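Local coordinates for chitinase (Chromobacterium violaceum, PDB 4TXG), which is a family 18 chitinase that probably binds chitin and hydrolyses its O-glycosyl bonds, at residues A[275-280]-A[343-348]; A[523-528]-A[577-582]; A[528-533]-A[620-625]. All blocks are in the same frame, centred on the assembly; numbering follows the deposited sequence.

From the N terminus, contact 1 comes first: it closes a loop of 62 intervening residues by bringing helix 273-278 against helix 338-360, both peripheral to the parallel strands of the glycosidase barrel. Its loop is shut before helix 522-530 begins. Contacts 2 and 3 both start on that helix, at 523 and 528, and share Leu528. Contact 2 closes the 48 residues between 528 and 577, and contact 3 the 86 between 533 and 620; because their segments alternate along the chain, the two loops cross rather than nest. They tie one helix to strand 575-578 and to strand 621-624. Their centres lie about 9 Å apart, whereas contact 1 is centred about 39 Å from contact 2.

Contact 1: A[275-280]-A[343-348]; sequences YSMTVN and VALLQT
Met277, Thr278 and Leu345, the residues that meet here, have no flat group in their side chains, so no ring face or edge takes part. The one planar group with a described geometry is the Ala344 carbonyl, inside helix 338-360 and not part of the touching surface; it is met on opposite faces by two donors of Thr348. Thr348 OG1 lies 2.8 Å from Ala344 O, tilted 27° from the carbonyl plane, and Thr348 N reaches the same oxygen at 3.0 Å, so that this polar side chain is returned to its own helix.

Across the contact the touching is done by methyl groups. Leu345 divides the work between its two branches: CD1 sits 3.9 Å from Met277 CE, with the sulfur close behind (CD1 to SD 4.1 Å), while CD2 lies 4.0 Å from Thr278 CG2, which also comes against Leu345 CB. The thioether of Met277 and the leucine side chain cross at about a right angle. The CB bond of Met277 runs alongside the other helix, and the bends at chi2 (-93°) and chi3 bring CE onto Leu345 CD1. At chi1 61° Thr278 CG2 lies beside the backbone N and faces the leucine, while OG1 bonds to Phe274 O one turn back.

Helix 273-278 is a short element between barrel strands 247-253 and 308-312, and helix 338-360 follows the latter strand on the way to strand 365-371. Phe293 of helix 287-304 also touches Met277, and Ile290 touches Ala344, so a third helix joins the contact. With all three touching residues buried, only 106 Å² hidden in total and the Thr278 hydroxyl satisfied locally, the chemistry implies a small, purely apolar junction that relies on shape and burial rather than on polar pairing.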
loop_
_atom_site.group_PDB
_atom_site.type_symbol
_atom_site.label_atom_id
_atom_site.label_comp_id
_atom_site.label_asym_id
_atom_site.label_seq_id
_atom_site.Cartn_x
_atom_site.Cartn_y
_atom_site.Cartn_z
ATOM N N TYR A 275 14.000 10.813 -2.212
ATOM C CA TYR A 275 15.330 10.210 -2.146
ATOM C C TYR A 275 16.340 11.170 -1.521
ATOM O O TYR A 275 17.101 10.794 -0.621
ATOM C CB TYR A 275 15.805 9.788 -3.531
ATOM C CG TYR A 275 14.959 8.706 -4.162
ATOM C CD1 TYR A 275 15.027 7.395 -3.711
ATOM C CD2 TYR A 275 14.100 9.000 -5.218
ATOM C CE1 TYR A 275 14.256 6.397 -4.284
ATOM C CE2 TYR A 275 13.333 8.012 -5.808
ATOM C CZ TYR A 275 13.414 6.712 -5.337
ATOM O OH TYR A 275 12.661 5.722 -5.916
ATOM N N SER A 276 16.335 12.414 -1.988
ATOM C CA SER A 276 17.314 13.383 -1.514
ATOM C C SER A 276 16.885 13.956 -0.164
ATOM O O SER A 276 17.725 14.365 0.633
ATOM C CB SER A 276 17.521 14.491 -2.559
ATOM O OG SER A 276 16.283 14.996 -3.019
ATOM N N MET A 277 15.580 13.956 0.102
ATOM C CA MET A 277 15.075 14.473 1.372
ATOM C C MET A 277 15.421 13.529 2.524
ATOM O O MET A 277 15.688 13.991 3.635
ATOM C CB MET A 277 13.553 14.708 1.313
ATOM C CG MET A 277 12.937 15.267 2.617
ATOM S SD MET A 277 12.305 13.979 3.742
ATOM C CE MET A 277 10.799 13.577 2.891
ATOM N N THR A 278 15.433 12.215 2.264
ATOM C CA THR A 278 15.710 11.254 3.336
ATOM C C THR A 278 17.159 10.810 3.427
ATOM O O THR A 278 17.589 10.374 4.483
ATOM C CB THR A 278 14.843 9.971 3.211
ATOM O OG1 THR A 278 15.114 9.312 1.966
ATOM C CG2 THR A 278 13.361 10.315 3.293
ATOM N N VAL A 279 17.906 10.882 2.328
ATOM C CA VAL A 279 19.284 10.381 2.319
ATOM C C VAL A 279 20.186 11.378 1.607
ATOM O O VAL A 279 19.924 11.757 0.466
ATOM C CB VAL A 279 19.390 8.986 1.631
ATOM C CG1 VAL A 279 20.850 8.503 1.571
ATOM C CG2 VAL A 279 18.519 7.945 2.360
ATOM N N ASN A 280 21.232 11.828 2.296
ATOM C CA ASN A 280 22.228 12.704 1.682
ATOM C C ASN A 280 22.953 12.012 0.540
ATOM O O ASN A 280 22.975 10.790 0.458
ATOM C CB ASN A 280 23.259 13.163 2.717
ATOM C CG ASN A 280 22.649 13.999 3.816
ATOM O OD1 ASN A 280 21.903 14.939 3.550
ATOM N ND2 ASN A 280 22.980 13.670 5.062
ATOM N N VAL A 343 13.002 4.625 7.600
ATOM C CA VAL A 343 12.691 4.438 9.012
ATOM C C VAL A 343 12.847 5.766 9.761
ATOM O O VAL A 343 11.995 6.128 10.578
ATOM C CB VAL A 343 13.579 3.348 9.636
ATOM C CG1 VAL A 343 13.485 3.372 11.145
ATOM C CG2 VAL A 343 13.155 1.985 9.091
ATOM N N ALA A 344 13.913 6.506 9.464
ATOM C CA ALA A 344 14.101 7.814 10.094
ATOM C C ALA A 344 12.971 8.791 9.741
ATOM O O ALA A 344 12.503 9.547 10.596
ATOM C CB ALA A 344 15.448 8.407 9.702
ATOM N N LEU A 345 12.546 8.781 8.481
ATOM C CA LEU A 345 11.432 9.622 8.056
ATOM C C LEU A 345 10.163 9.306 8.860
ATOM O O LEU A 345 9.525 10.200 9.413
ATOM C CB LEU A 345 11.163 9.431 6.557
ATOM C CG LEU A 345 9.884 10.095 6.050
ATOM C CD1 LEU A 345 9.989 11.609 6.215
ATOM C CD2 LEU A 345 9.600 9.723 4.594
ATOM N N LEU A 346 9.808 8.027 8.944
ATOM C CA LEU A 346 8.563 7.651 9.611
ATOM C C LEU A 346 8.632 7.878 11.118
ATOM O O LEU A 346 7.649 8.303 11.725
ATOM C CB LEU A 346 8.222 6.190 9.312
ATOM C CG LEU A 346 7.949 5.894 7.825
ATOM C CD1 LEU A 346 7.590 4.433 7.609
ATOM C CD2 LEU A 346 6.847 6.811 7.291
ATOM N N GLN A 347 9.783 7.593 11.728
ATOM C CA GLN A 347 9.931 7.801 13.169
ATOM C C GLN A 347 9.813 9.284 13.514
ATOM O O GLN A 347 9.181 9.660 14.507
ATOM C CB GLN A 347 11.271 7.254 13.678
ATOM C CG GLN A 347 11.418 7.437 15.182
ATOM C CD GLN A 347 12.567 6.647 15.775
ATOM O OE1 GLN A 347 13.187 5.822 15.102
ATOM N NE2 GLN A 347 12.851 6.891 17.049
ATOM N N THR A 348 10.395 10.132 12.674
ATOM C CA THR A 348 10.373 11.569 12.920
ATOM C C THR A 348 8.989 12.152 12.655
ATOM O O THR A 348 8.501 13.004 13.402
ATOM C CB THR A 348 11.419 12.298 12.058
ATOM O OG1 THR A 348 12.708 11.714 12.290
ATOM C CG2 THR A 348 11.484 13.788 12.427
#

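Contact 2: A[523-528]-A[577-582]; sequences WHAKNL and LSTEDE
A salt bridge from Lys526 to Asp581, beside two aliphatic pairs, joins helix 522-530 to the end of strand 575-578 and the turn that leads into helix 582-594. The strand belongs to a four-stranded antiparallel sheet placed in sequence between barrel strands 457-462 and 599-603, a position consistent with the insertion domain found in many family 18 chitinases.

The polar evidence lies at Lys526 NZ, which donates to Asp581 OD2 over 3.1 Å. The ammonium approaches from above the carboxylate, 38° out of its plane, and the lysine crosses the aspartate at about a right angle, with Lys526 CE only 3.6 Å from Asp581 CB. A bend at chi2 (-73°) turns the lysine chain toward the aspartate. The stronger partners lie outside the pair: Glu529 of the same helix for NZ and Arg557 for OD2, so the bridge is one link in a run of alternating charges. Asp581 is the N-cap of helix 582-594, where its OD1 caps a backbone N; the helix start and the two cations would be expected to stabilise its negative charge. Two waters extend the link to Glu582: one accepts from Lys526 NZ at 2.6 Å and reaches Glu582 OE1 only weakly, and the other, more weakly held by the lysine, accepts from Glu582 N at 3.1 Å and donates to Glu582 OE1.

The apolar part is two methyl pairs. Ala525 CB lies 3.9 Å from Thr579 CG2, and Leu528 CD1 is equally far from Leu577 CD1, the leucines crossing at about a right angle.

On the sheet side Thr579 leans on Pro566 and Leu568 of strand 565-570. Helix 522-530 in turn sends Trp523 and Lys526 onto strand 621-624, while Glu582 packs on helix 627-636.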
loop_
_atom_site.group_PDB
_atom_site.type_symbol
_atom_site.label_atom_id
_atom_site.label_comp_id
_atom_site.label_asym_id
_atom_site.label_seq_id
_atom_site.Cartn_x
_atom_site.Cartn_y
_atom_site.Cartn_z
ATOM N N TRP A 523 -15.814 2.640 -16.087
ATOM C CA TRP A 523 -17.015 2.930 -16.877
ATOM C C TRP A 523 -16.750 2.739 -18.366
ATOM O O TRP A 523 -17.623 2.273 -19.105
ATOM C CB TRP A 523 -17.574 4.347 -16.646
ATOM C CG TRP A 523 -16.612 5.462 -16.261
ATOM C CD1 TRP A 523 -16.164 5.757 -14.997
ATOM C CD2 TRP A 523 -16.072 6.484 -17.120
ATOM N NE1 TRP A 523 -15.357 6.867 -15.028
ATOM C CE2 TRP A 523 -15.278 7.331 -16.315
ATOM C CE3 TRP A 523 -16.159 6.745 -18.493
ATOM C CZ2 TRP A 523 -14.576 8.425 -16.836
ATOM C CZ3 TRP A 523 -15.470 7.835 -19.011
ATOM C CH2 TRP A 523 -14.685 8.660 -18.182
ATOM N N HIS A 524 -15.547 3.078 -18.820
ATOM C CA HIS A 524 -15.265 2.900 -20.233
ATOM C C HIS A 524 -15.159 1.410 -20.562
ATOM O O HIS A 524 -15.670 0.971 -21.589
ATOM C CB HIS A 524 -13.993 3.644 -20.658
ATOM C CG HIS A 524 -13.719 3.539 -22.130
ATOM N ND1 HIS A 524 -14.620 3.957 -23.078
ATOM C CD2 HIS A 524 -12.660 3.028 -22.805
ATOM C CE1 HIS A 524 -14.124 3.724 -24.287
ATOM N NE2 HIS A 524 -12.943 3.153 -24.144
ATOM N N ALA A 525 -14.537 0.627 -19.679
ATOM C CA ALA A 525 -14.476 -0.821 -19.870
ATOM C C ALA A 525 -15.875 -1.449 -19.898
ATOM O O ALA A 525 -16.118 -2.407 -20.629
ATOM C CB ALA A 525 -13.626 -1.465 -18.775
ATOM N N LYS A 526 -16.790 -0.910 -19.098
ATOM C CA LYS A 526 -18.166 -1.403 -19.096
ATOM C C LYS A 526 -18.876 -1.059 -20.410
ATOM O O LYS A 526 -19.675 -1.856 -20.913
ATOM C CB LYS A 526 -18.935 -0.849 -17.886
ATOM C CG LYS A 526 -18.563 -1.556 -16.571
ATOM C CD LYS A 526 -19.170 -2.957 -16.566
ATOM C CE LYS A 526 -18.384 -3.964 -15.741
ATOM N NZ LYS A 526 -18.952 -5.356 -15.919
ATOM N N ASN A 527 -18.593 0.113 -20.971
ATOM C CA ASN A 527 -19.131 0.446 -22.290
ATOM C C ASN A 527 -18.557 -0.451 -23.393
ATOM O O ASN A 527 -19.290 -0.894 -24.275
ATOM C CB ASN A 527 -18.882 1.919 -22.623
ATOM C CG ASN A 527 -19.849 2.843 -21.894
ATOM O OD1 ASN A 527 -20.984 2.458 -21.598
ATOM N ND2 ASN A 527 -19.408 4.066 -21.605
ATOM N N LEU A 528 -17.259 -0.734 -23.341
ATOM C CA LEU A 528 -16.664 -1.595 -24.366
ATOM C C LEU A 528 -17.316 -2.973 -24.347
ATOM O O LEU A 528 -17.600 -3.550 -25.400
ATOM C CB LEU A 528 -15.150 -1.722 -24.167
ATOM C CG LEU A 528 -14.354 -0.447 -24.459
ATOM C CD1 LEU A 528 -12.867 -0.689 -24.239
ATOM C CD2 LEU A 528 -14.623 0.046 -25.885
ATOM N N LEU A 577 -7.838 -6.701 -21.792
ATOM C CA LEU A 577 -7.937 -5.595 -20.840
ATOM C C LEU A 577 -8.286 -6.144 -19.474
ATOM O O LEU A 577 -9.347 -6.733 -19.303
ATOM C CB LEU A 577 -8.997 -4.573 -21.278
ATOM C CG LEU A 577 -8.736 -3.847 -22.597
ATOM C CD1 LEU A 577 -9.932 -2.992 -22.977
ATOM C CD2 LEU A 577 -7.492 -2.989 -22.478
ATOM N N SER A 578 -7.393 -5.974 -18.501
ATOM C CA SER A 578 -7.694 -6.424 -17.148
ATOM C C SER A 578 -8.667 -5.467 -16.477
ATOM O O SER A 578 -8.419 -4.265 -16.422
ATOM C CB SER A 578 -6.415 -6.535 -16.311
ATOM O OG SER A 578 -6.749 -6.798 -14.963
ATOM N N THR A 579 -9.768 -5.998 -15.960
ATOM C CA THR A 579 -10.793 -5.152 -15.367
ATOM C C THR A 579 -11.031 -5.482 -13.894
ATOM O O THR A 579 -10.412 -6.386 -13.327
ATOM C CB THR A 579 -12.128 -5.266 -16.143
ATOM O OG1 THR A 579 -12.568 -6.630 -16.149
ATOM C CG2 THR A 579 -11.950 -4.792 -17.590
ATOM N N GLU A 580 -11.919 -4.719 -13.274
ATOM C CA GLU A 580 -12.330 -4.946 -11.896
ATOM C C GLU A 580 -13.795 -4.550 -11.855
ATOM O O GLU A 580 -14.139 -3.426 -12.226
ATOM C CB GLU A 580 -11.486 -4.110 -10.922
ATOM C CG GLU A 580 -11.747 -4.373 -9.440
ATOM C CD GLU A 580 -10.998 -5.592 -8.914
ATOM O OE1 GLU A 580 -11.203 -6.707 -9.436
ATOM O OE2 GLU A 580 -10.192 -5.439 -7.979
ATOM N N ASP A 581 -14.680 -5.457 -11.457
ATOM C CA ASP A 581 -16.097 -5.085 -11.447
ATOM C C ASP A 581 -16.837 -5.750 -10.294
ATOM O O ASP A 581 -16.210 -6.189 -9.330
ATOM C CB ASP A 581 -16.769 -5.373 -12.812
ATOM C CG ASP A 581 -16.782 -6.850 -13.209
ATOM O OD1 ASP A 581 -16.702 -7.752 -12.345
ATOM O OD2 ASP A 581 -16.916 -7.109 -14.434
ATOM N N GLU A 582 -18.164 -5.801 -10.366
ATOM C CA GLU A 582 -18.922 -6.187 -9.179
ATOM C C GLU A 582 -18.636 -7.619 -8.739
ATOM O O GLU A 582 -18.692 -7.932 -7.548
ATOM C CB GLU A 582 -20.417 -5.993 -9.418
ATOM C CG GLU A 582 -20.784 -4.523 -9.578
ATOM C CD GLU A 582 -21.991 -4.299 -10.472
ATOM O OE1 GLU A 582 -21.805 -4.044 -11.692
ATOM O OE2 GLU A 582 -23.125 -4.358 -9.952
HETATM O O HOH W 1 -19.983 -5.968 -12.815
HETATM O O HOH W 2 -21.295 -4.963 -14.892
#

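Contact 3: A[528-533]-A[620-625]; sequences LEKGLA and GEYFIG. With CS (cesium ion), chain C.
Lys530 and Leu532 flank the Schellman motif that ends helix 522-530, and the CB of each points toward strand 621-624. At Gly531 phi becomes positive (81°); its N bonds to Leu528 O at 3.0 Å, and Leu532 N reaches back to Asn527 O, which completes the pair of bonds that define the motif.

Against the ring of Tyr622, Lys530 comes in at the edge. Its CG lies in the ring plane, 3.9 Å from CE2, and the lysine chain crosses the tyrosine at about a right angle, so the aliphatic part of the lysine meets the rim and not a face. Tyr622 is held besides by an edge-to-face meeting with Trp611 of strand 609-612, the antiparallel partner of its own strand.

Leu532 meets backbone instead of a ring. With CG anti to its carbonyl carbon (chi1 -59°), one branch is carried across to the start of the strand: CD1 is 3.8 Å from Gly620 O and 4.1 Å from Glu621 CA. The glutamate head itself goes elsewhere, to Ser535 and Arg615. Within the two segments the helix end and the antiparallel pair 609-612/621-624 meet by van der Waals touch; Asn527 OD1, one residue earlier on the helix, accepts from Tyr622 N. On the helix end a cesium ion is bound by Glu529 O at 3.0 Å, together with Tyr555 O and Ser554 OG.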
loop_
_atom_site.group_PDB
_atom_site.type_symbol
_atom_site.label_atom_id
_atom_site.label_comp_id
_atom_site.label_asym_id
_atom_site.label_seq_id
_atom_site.Cartn_x
_atom_site.Cartn_y
_atom_site.Cartn_z
ATOM N N LEU A 528 -17.259 -0.734 -23.341
ATOM C CA LEU A 528 -16.664 -1.595 -24.366
ATOM C C LEU A 528 -17.316 -2.973 -24.347
ATOM O O LEU A 528 -17.600 -3.550 -25.400
ATOM C CB LEU A 528 -15.150 -1.722 -24.167
ATOM C CG LEU A 528 -14.354 -0.447 -24.459
ATOM C CD1 LEU A 528 -12.867 -0.689 -24.239
ATOM C CD2 LEU A 528 -14.623 0.046 -25.885
ATOM N N GLU A 529 -17.558 -3.481 -23.140
ATOM C CA GLU A 529 -18.238 -4.763 -22.936
ATOM C C GLU A 529 -19.625 -4.744 -23.585
ATOM O O GLU A 529 -20.087 -5.742 -24.165
ATOM C CB GLU A 529 -18.343 -5.068 -21.424
ATOM C CG GLU A 529 -18.972 -6.425 -21.096
ATOM C CD GLU A 529 -19.209 -6.646 -19.598
ATOM O OE1 GLU A 529 -18.673 -5.875 -18.766
ATOM O OE2 GLU A 529 -19.948 -7.600 -19.251
ATOM N N LYS A 530 -20.275 -3.588 -23.499
ATOM C CA LYS A 530 -21.620 -3.391 -24.035
ATOM C C LYS A 530 -21.637 -3.093 -25.528
ATOM O O LYS A 530 -22.705 -3.045 -26.136
ATOM C CB LYS A 530 -22.315 -2.249 -23.300
ATOM C CG LYS A 530 -22.719 -2.567 -21.887
ATOM C CD LYS A 530 -24.117 -3.165 -21.847
ATOM C CE LYS A 530 -25.106 -2.266 -22.565
ATOM N NZ LYS A 530 -26.521 -2.586 -22.215
ATOM N N GLY A 531 -20.466 -2.877 -26.113
ATOM C CA GLY A 531 -20.372 -2.513 -27.517
ATOM C C GLY A 531 -20.639 -1.039 -27.778
ATOM O O GLY A 531 -21.095 -0.662 -28.867
ATOM N N LEU A 532 -20.362 -0.210 -26.774
ATOM C CA LEU A 532 -20.546 1.240 -26.856
ATOM C C LEU A 532 -19.186 1.930 -26.824
ATOM O O LEU A 532 -18.316 1.565 -26.028
ATOM C CB LEU A 532 -21.421 1.744 -25.700
ATOM C CG LEU A 532 -22.826 1.141 -25.597
ATOM C CD1 LEU A 532 -23.484 1.551 -24.287
ATOM C CD2 LEU A 532 -23.688 1.548 -26.792
ATOM N N ALA A 533 -18.996 2.927 -27.679
ATOM C CA ALA A 533 -17.682 3.563 -27.792
ATOM C C ALA A 533 -17.460 4.613 -26.713
ATOM O O ALA A 533 -16.323 4.866 -26.311
ATOM C CB ALA A 533 -17.517 4.191 -29.171
ATOM N N GLY A 620 -28.224 5.925 -23.593
ATOM C CA GLY A 620 -27.584 5.469 -22.373
ATOM C C GLY A 620 -26.170 4.961 -22.582
ATOM O O GLY A 620 -25.821 4.492 -23.669
ATOM N N GLU A 621 -25.365 5.063 -21.527
ATOM C CA GLU A 621 -24.006 4.524 -21.481
ATOM C C GLU A 621 -23.521 4.577 -20.041
ATOM O O GLU A 621 -24.129 5.251 -19.205
ATOM C CB GLU A 621 -23.053 5.312 -22.386
ATOM C CG GLU A 621 -22.744 6.720 -21.875
ATOM C CD GLU A 621 -21.935 7.548 -22.864
ATOM O OE1 GLU A 621 -21.686 7.063 -23.992
ATOM O OE2 GLU A 621 -21.558 8.690 -22.516
ATOM N N TYR A 622 -22.435 3.869 -19.745
ATOM C CA TYR A 622 -21.806 3.994 -18.438
ATOM C C TYR A 622 -20.965 5.261 -18.360
ATOM O O TYR A 622 -20.407 5.722 -19.350
ATOM C CB TYR A 622 -20.924 2.786 -18.122
ATOM C CG TYR A 622 -21.683 1.514 -17.835
ATOM C CD1 TYR A 622 -22.151 1.238 -16.556
ATOM C CD2 TYR A 622 -21.922 0.582 -18.841
ATOM C CE1 TYR A 622 -22.842 0.069 -16.281
ATOM C CE2 TYR A 622 -22.605 -0.601 -18.575
ATOM C CZ TYR A 622 -23.064 -0.846 -17.295
ATOM O OH TYR A 622 -23.752 -2.004 -17.021
ATOM N N PHE A 623 -20.869 5.814 -17.162
ATOM C CA PHE A 623 -20.066 7.003 -16.950
ATOM C C PHE A 623 -19.710 7.016 -15.477
ATOM O O PHE A 623 -19.939 6.026 -14.771
ATOM C CB PHE A 623 -20.828 8.266 -17.374
ATOM C CG PHE A 623 -19.952 9.490 -17.559
ATOM C CD1 PHE A 623 -18.896 9.476 -18.459
ATOM C CD2 PHE A 623 -20.199 10.647 -16.836
ATOM C CE1 PHE A 623 -18.091 10.595 -18.632
ATOM C CE2 PHE A 623 -19.407 11.773 -17.007
ATOM C CZ PHE A 623 -18.352 11.744 -17.904
ATOM N N ILE A 624 -19.158 8.132 -15.023
ATOM C CA ILE A 624 -18.727 8.288 -13.645
ATOM C C ILE A 624 -19.862 7.981 -12.670
ATOM O O ILE A 624 -20.975 8.491 -12.823
ATOM C CB ILE A 624 -18.219 9.722 -13.413
ATOM C CG1 ILE A 624 -16.978 9.994 -14.270
ATOM C CG2 ILE A 624 -17.965 9.971 -11.936
ATOM C CD1 ILE A 624 -16.524 11.460 -14.234
ATOM N N GLY A 625 -19.587 7.133 -11.682
ATOM C CA GLY A 625 -20.612 6.756 -10.729
ATOM C C GLY A 625 -20.039 6.110 -9.492
ATOM O O GLY A 625 -18.868 6.300 -9.172
HETATM CS CS CS C . -19.619 -8.284 -25.792
#